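Local coordinates for putative peroxiredoxin MT2298 (Mycobacterium tuberculosis, PDB 5C04), which probably reduces hydrogen peroxide and organic hydroperoxides to water and alcohols, with mycoredoxin as the thiol donor, at residues Glu49-Arg54 with Ser85-Pro90; Leu40-Ile45 with Lys79-Gln84. The protein carries 1 engineered substitution. One frame throughout, in Å; residues are numbered along the deposited sequence. Where two conformers were deposited one is given.

Contact 1: residues Glu49-Arg54 with Ser85-Pro90; sequences ELDQLR and SGFTFP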
loop_
_atom_site.group_PDB
_atom_site.type_symbol
_atom_site.label_atom_id
_atom_site.label_comp_id
_atom_site.label_asym_id
_atom_site.label_seq_id
_atom_site.Cartn_x
_atom_site.Cartn_y
_atom_site.Cartn_z
ATOM N N GLU A 49 14.347 -10.217 -5.616
ATOM C CA GLU A 49 13.747 -11.554 -5.535
ATOM C C GLU A 49 12.750 -11.780 -6.653
ATOM O O GLU A 49 12.784 -12.830 -7.303
ATOM C CB GLU A 49 13.082 -11.798 -4.182
ATOM C CG GLU A 49 14.024 -11.714 -2.989
ATOM C CD GLU A 49 13.423 -12.375 -1.767
ATOM O OE1 GLU A 49 12.403 -11.839 -1.283
ATOM O OE2 GLU A 49 13.920 -13.462 -1.321
ATOM N N LEU A 50 11.861 -10.839 -6.901
ATOM C CA LEU A 50 10.882 -11.033 -7.978
ATOM C C LEU A 50 11.512 -10.909 -9.363
ATOM O O LEU A 50 11.044 -11.548 -10.286
ATOM C CB LEU A 50 9.651 -10.146 -7.793
ATOM C CG LEU A 50 8.737 -10.526 -6.618
ATOM C CD1 LEU A 50 7.394 -9.804 -6.791
ATOM C CD2 LEU A 50 8.562 -12.002 -6.397
ATOM N N ASP A 51 12.558 -10.104 -9.522
ATOM C CA ASP A 51 13.281 -10.062 -10.802
ATOM C C ASP A 51 13.909 -11.402 -11.084
ATOM O O ASP A 51 13.874 -11.854 -12.248
ATOM C CB ASP A 51 14.331 -8.936 -10.823
ATOM C CG ASP A 51 13.723 -7.546 -10.965
ATOM O OD1 ASP A 51 12.473 -7.375 -11.096
ATOM O OD2 ASP A 51 14.515 -6.565 -11.003
ATOM N N GLN A 52 14.486 -12.058 -10.081
ATOM C CA GLN A 52 15.072 -13.403 -10.276
ATOM C C GLN A 52 13.949 -14.373 -10.670
ATOM O O GLN A 52 14.115 -15.195 -11.581
ATOM C CB GLN A 52 15.853 -13.850 -9.017
ATOM C CG GLN A 52 16.142 -15.351 -8.837
ATOM C CD GLN A 52 17.440 -15.855 -9.442
ATOM O OE1 GLN A 52 18.317 -15.092 -9.825
ATOM N NE2 GLN A 52 17.540 -17.165 -9.571
ATOM N N LEU A 53 12.814 -14.301 -9.985
ATOM C CA LEU A 53 11.671 -15.179 -10.307
ATOM C C LEU A 53 11.233 -14.951 -11.761
ATOM O O LEU A 53 11.058 -15.918 -12.543
ATOM C CB LEU A 53 10.516 -14.881 -9.345
ATOM C CG LEU A 53 9.411 -15.931 -9.208
ATOM C CD1 LEU A 53 8.503 -15.594 -8.031
ATOM C CD2 LEU A 53 8.600 -16.038 -10.475
ATOM N N ARG A 54 11.101 -13.692 -12.140
ATOM C CA ARG A 54 10.765 -13.264 -13.515
ATOM C C ARG A 54 11.738 -13.868 -14.531
ATOM O O ARG A 54 11.302 -14.450 -15.538
ATOM C CB ARG A 54 10.802 -11.729 -13.626
ATOM C CG ARG A 54 10.646 -11.155 -15.035
ATOM C CD ARG A 54 11.102 -9.711 -15.113
ATOM N NE ARG A 54 12.546 -9.605 -14.912
ATOM C CZ ARG A 54 13.232 -8.500 -14.626
ATOM N NH1 ARG A 54 12.630 -7.334 -14.407
ATOM N NH2 ARG A 54 14.549 -8.579 -14.492
ATOM N N SER A 85 8.312 -3.594 -14.260
ATOM C CA SER A 85 9.291 -4.653 -14.021
ATOM C C SER A 85 9.178 -5.824 -15.002
ATOM O O SER A 85 10.028 -6.738 -14.962
ATOM C CB SER A 85 9.144 -5.220 -12.601
ATOM O OG SER A 85 9.226 -4.178 -11.625
ATOM N N GLY A 86 8.116 -5.835 -15.803
ATOM C CA GLY A 86 7.854 -6.948 -16.694
ATOM C C GLY A 86 7.425 -8.216 -15.999
ATOM O O GLY A 86 7.779 -9.344 -16.467
ATOM N N PHE A 87 6.656 -8.086 -14.906
ATOM C CA PHE A 87 6.137 -9.264 -14.202
ATOM C C PHE A 87 4.822 -9.667 -14.870
ATOM O O PHE A 87 3.883 -8.855 -14.941
ATOM C CB PHE A 87 5.848 -8.969 -12.712
ATOM C CG PHE A 87 7.029 -8.536 -11.893
ATOM C CD1 PHE A 87 8.327 -8.912 -12.195
ATOM C CD2 PHE A 87 6.814 -7.739 -10.782
ATOM C CE1 PHE A 87 9.382 -8.521 -11.390
ATOM C CE2 PHE A 87 7.870 -7.354 -9.973
ATOM C CZ PHE A 87 9.144 -7.736 -10.283
ATOM N N THR A 88 4.743 -10.913 -15.345
ATOM C CA THR A 88 3.497 -11.433 -15.928
ATOM C C THR A 88 2.776 -12.452 -15.056
ATOM O O THR A 88 1.678 -12.907 -15.404
ATOM C CB THR A 88 3.753 -12.077 -17.304
ATOM O OG1 THR A 88 4.645 -13.183 -17.149
ATOM C CG2 THR A 88 4.347 -11.071 -18.268
ATOM N N PHE A 89 3.395 -12.855 -13.951
ATOM C CA PHE A 89 2.761 -13.744 -12.990
ATOM C C PHE A 89 1.853 -12.933 -12.053
ATOM O O PHE A 89 1.965 -11.693 -12.016
ATOM C CB PHE A 89 3.825 -14.546 -12.204
ATOM C CG PHE A 89 4.916 -13.689 -11.581
ATOM C CD1 PHE A 89 6.072 -13.376 -12.293
ATOM C CD2 PHE A 89 4.770 -13.164 -10.296
ATOM C CE1 PHE A 89 7.057 -12.575 -11.734
ATOM C CE2 PHE A 89 5.765 -12.355 -9.740
ATOM C CZ PHE A 89 6.915 -12.080 -10.459
ATOM N N PRO A 90 0.987 -13.605 -11.266
ATOM C CA PRO A 90 0.099 -12.867 -10.366
ATOM C C PRO A 90 0.800 -12.331 -9.120
ATOM O O PRO A 90 1.517 -13.065 -8.430
ATOM C CB PRO A 90 -0.967 -13.900 -9.955
ATOM C CG PRO A 90 -0.857 -14.988 -10.973
ATOM C CD PRO A 90 0.575 -15.027 -11.377
#
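Leu50, Leu53 and Arg54 on helix 44-55 meet Phe87 and Phe89 on the loop after helix 75-85. This is a helix-to-loop contact in the thioredoxin fold of a peroxiredoxin. Gly86 starts the loop with positive phi and ends helix 75-85 in a Schellman motif. The buried side is tight and apolar. Leu50 CB reaches Phe87 CZ at 3.5 Å, and the two side chains cross at about a right angle. Leu53 CD2 lies over one face of the Phe89 ring, 4.2 Å from its centroid and offset toward the rim. Phe89 points its CB toward the helix, and CG sits between the backbone N and the carbonyl carbon (chi1 52°). Ala69 of strand 65-71 packs against Leu50 and Phe89 from beyond the contact. The other side is polar and partly exposed. Asp51 OD1 comes to the edge of the Phe87 ring, 3.3 Å from CE1. Gln47 NE2 hydrogen-bonds the same oxygen. Arg54 NH1 is 3.3 Å from Asp51 OD1, but this oxygen lies well out of the guanidinium plane, so only the charges attract. The Arg54 chain passes close to the loop backbone, with CD 3.2 Å from Ser85 O. It bends at chi3 (67°), which sets NE. Its NH1 donates to Ser85 O at 2.7 Å, nearly in the guanidinium plane, with an N-H...O angle of 160°.

Contact 2: residues Leu40-Ile45 with Lys79-Gln84; sequences LAFTGI and KIWATQ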
loop_
_atom_site.group_PDB
_atom_site.type_symbol
_atom_site.label_atom_id
_atom_site.label_comp_id
_atom_site.label_asym_id
_atom_site.label_seq_id
_atom_site.Cartn_x
_atom_site.Cartn_y
_atom_site.Cartn_z
ATOM N N LEU A 40 7.279 -5.505 0.336
ATOM C CA LEU A 40 6.757 -4.302 -0.291
ATOM C C LEU A 40 7.226 -4.106 -1.715
ATOM O O LEU A 40 8.433 -4.145 -2.006
ATOM C CB LEU A 40 7.183 -3.051 0.481
ATOM C CG LEU A 40 6.510 -2.722 1.831
ATOM C CD1 LEU A 40 7.182 -1.496 2.458
ATOM C CD2 LEU A 40 5.013 -2.528 1.657
ATOM N N ALA A 41 6.261 -3.810 -2.603
ATOM C CA ALA A 41 6.592 -3.310 -3.923
ATOM C C ALA A 41 7.554 -2.134 -3.862
ATOM O O ALA A 41 7.486 -1.318 -2.946
ATOM C CB ALA A 41 5.338 -2.885 -4.658
ATOM N N PHE A 42 8.433 -2.060 -4.860
ATOM C CA PHE A 42 9.316 -0.902 -5.072
ATOM C C PHE A 42 10.313 -0.760 -3.941
ATOM O O PHE A 42 10.714 0.393 -3.588
ATOM C CB PHE A 42 8.574 0.427 -5.181
ATOM C CG PHE A 42 7.491 0.471 -6.198
ATOM C CD1 PHE A 42 7.770 0.492 -7.552
ATOM C CD2 PHE A 42 6.164 0.595 -5.781
ATOM C CE1 PHE A 42 6.728 0.595 -8.487
ATOM C CE2 PHE A 42 5.144 0.682 -6.714
ATOM C CZ PHE A 42 5.435 0.660 -8.035
ATOM N N THR A 43 10.690 -1.873 -3.331
ATOM C CA THR A 43 11.833 -1.913 -2.436
ATOM C C THR A 43 12.919 -2.839 -2.987
ATOM O O THR A 43 12.661 -3.742 -3.786
ATOM C CB THR A 43 11.449 -2.293 -0.985
ATOM O OG1 THR A 43 10.943 -3.619 -0.951
ATOM C CG2 THR A 43 10.465 -1.325 -0.401
ATOM N N GLY A 44 14.153 -2.630 -2.545
ATOM C CA GLY A 44 15.319 -3.231 -3.216
ATOM C C GLY A 44 15.384 -4.724 -3.184
ATOM O O GLY A 44 15.599 -5.367 -4.215
ATOM N N ILE A 45 15.280 -5.306 -2.003
ATOM C CA ILE A 45 15.389 -6.749 -1.885
ATOM C C ILE A 45 14.193 -7.445 -2.569
ATOM O O ILE A 45 14.378 -8.405 -3.321
ATOM C CB ILE A 45 15.582 -7.239 -0.443
ATOM C CG1 ILE A 45 16.909 -6.687 0.107
ATOM C CG2 ILE A 45 15.545 -8.754 -0.385
ATOM C CD1 ILE A 45 17.075 -6.986 1.579
ATOM N N LYS A 79 0.008 -3.306 -10.078
ATOM C CA LYS A 79 -0.095 -3.138 -11.523
ATOM C C LYS A 79 1.047 -2.312 -12.102
ATOM O O LYS A 79 1.694 -2.717 -13.094
ATOM C CB LYS A 79 -1.445 -2.533 -11.919
ATOM C CG LYS A 79 -1.640 -2.372 -13.430
ATOM C CD LYS A 79 -1.478 -3.687 -14.179
ATOM C CE LYS A 79 -1.933 -3.583 -15.624
ATOM N NZ LYS A 79 -1.660 -4.849 -16.361
ATOM N N ILE A 80 1.331 -1.154 -11.515
ATOM C CA ILE A 80 2.434 -0.317 -11.974
ATOM C C ILE A 80 3.783 -1.040 -11.804
ATOM O O ILE A 80 4.663 -1.031 -12.663
ATOM C CB ILE A 80 2.444 1.047 -11.240
ATOM C CG1 ILE A 80 1.185 1.859 -11.578
ATOM C CG2 ILE A 80 3.722 1.810 -11.551
ATOM C CD1 ILE A 80 1.008 2.210 -13.038
ATOM N N TRP A 81 3.976 -1.671 -10.648
ATOM C CA TRP A 81 5.229 -2.357 -10.366
ATOM C C TRP A 81 5.442 -3.484 -11.385
ATOM O O TRP A 81 6.535 -3.633 -11.943
ATOM C CB TRP A 81 5.220 -2.909 -8.946
ATOM C CG TRP A 81 6.574 -3.339 -8.447
ATOM C CD1 TRP A 81 7.785 -2.781 -8.736
ATOM C CD2 TRP A 81 6.846 -4.431 -7.557
ATOM N NE1 TRP A 81 8.792 -3.439 -8.070
ATOM C CE2 TRP A 81 8.242 -4.458 -7.335
ATOM C CE3 TRP A 81 6.043 -5.356 -6.914
ATOM C CZ2 TRP A 81 8.844 -5.394 -6.503
ATOM C CZ3 TRP A 81 6.644 -6.301 -6.087
ATOM C CH2 TRP A 81 8.033 -6.312 -5.892
ATOM N N ALA A 82 4.379 -4.248 -11.641
ATOM C CA ALA A 82 4.454 -5.353 -12.597
ATOM C C ALA A 82 4.697 -4.867 -14.016
ATOM O O ALA A 82 5.534 -5.458 -14.741
ATOM C CB ALA A 82 3.185 -6.187 -12.565
ATOM N N THR A 83 4.016 -3.804 -14.412
ATOM C CA THR A 83 4.233 -3.242 -15.756
ATOM C C THR A 83 5.666 -2.746 -15.931
ATOM O O THR A 83 6.338 -3.072 -16.919
ATOM C CB THR A 83 3.233 -2.126 -16.061
ATOM O OG1 THR A 83 1.920 -2.678 -16.021
ATOM C CG2 THR A 83 3.520 -1.510 -17.432
ATOM N N GLN A 84 6.165 -1.970 -14.975
ATOM C CA GLN A 84 7.503 -1.422 -15.085
ATOM C C GLN A 84 8.602 -2.491 -14.955
ATOM O O GLN A 84 9.711 -2.337 -15.490
ATOM C CB GLN A 84 7.656 -0.274 -14.073
ATOM C CG GLN A 84 6.740 0.894 -14.411
ATOM C CD GLN A 84 6.874 2.093 -13.489
ATOM O OE1 GLN A 84 7.741 2.141 -12.609
ATOM N NE2 GLN A 84 6.029 3.090 -13.718
#
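Trp81 lays one face of its indole against the backbone of Ala41 and Phe42. Ala41 CA stands over the six-membered ring, 3.6 Å from its centroid and 8° off the normal, a close CH-pi contact. Ala41 CB reaches the same ring system at CE3, 3.4 Å away. Phe42 N sits over the same face, nearer the five-membered ring, and comes to 3.5 Å from Trp81 CE2. Trp81 points its CB from helix 75-85 toward the turn, and CG is anti to the backbone N (chi1 -166°). The Phe42 ring is turned differently. Its plane makes 52° with that of the Trp81 five-membered ring, and the centroids are 4.5 Å apart, so the pair is oblique. The two side chains slide past each other in opposite directions. Phe42 CD1 touches Trp81 CD1 at 3.5 Å. Near the CZ end of the Phe42 ring, Trp81 CB makes an off-centre CH-pi contact. Residues 40-43 form a type II beta turn that leads into helix 44-55. In the thioredoxin fold of peroxiredoxins this turn comes just before the active-site cysteine, here Cys46 by similarity. Trp81 touches Cys46, and Gln47 OE1 accepts a hydrogen bond from Trp81 NE1. Phe42 takes positive phi at the third place of the turn. Thr43 OG1 fastens the turn by donating to Leu40 O at 2.8 Å; the backbone bond from Thr43 N to that oxygen is weak. Ile80 CG2 meets Phe42 at the ring edge, 4.1 Å from CZ. Phe42 also packs on Ile80 of the second subunit, and Ile80 on Phe42 of that subunit, which places this edge in the dimer interface.

Overall arrangement
The centres of the two contacts lie about 9 Å apart, on the same side of the chain's centre. Both join helix 44-55, or the turn leading into it, to helix 75-85 or the loop that follows. Along the chain the order is 40-45, 49-54, 79-84, 85-90, so the two contacts alternate. In sequence, strand 65-71 of the mixed sheet comes between segments 49-54 and 79-84. The contacts also touch: Leu50 CD1 packs on Trp81 CZ3, and Phe87 N probably hydrogen-bonds Ala82 O. Contact 2 involves the turn before helix 44-55, next to Cys46, and reaches the second subunit. Contact 1 uses the later part of the same helix and touches no other chain of the assembly.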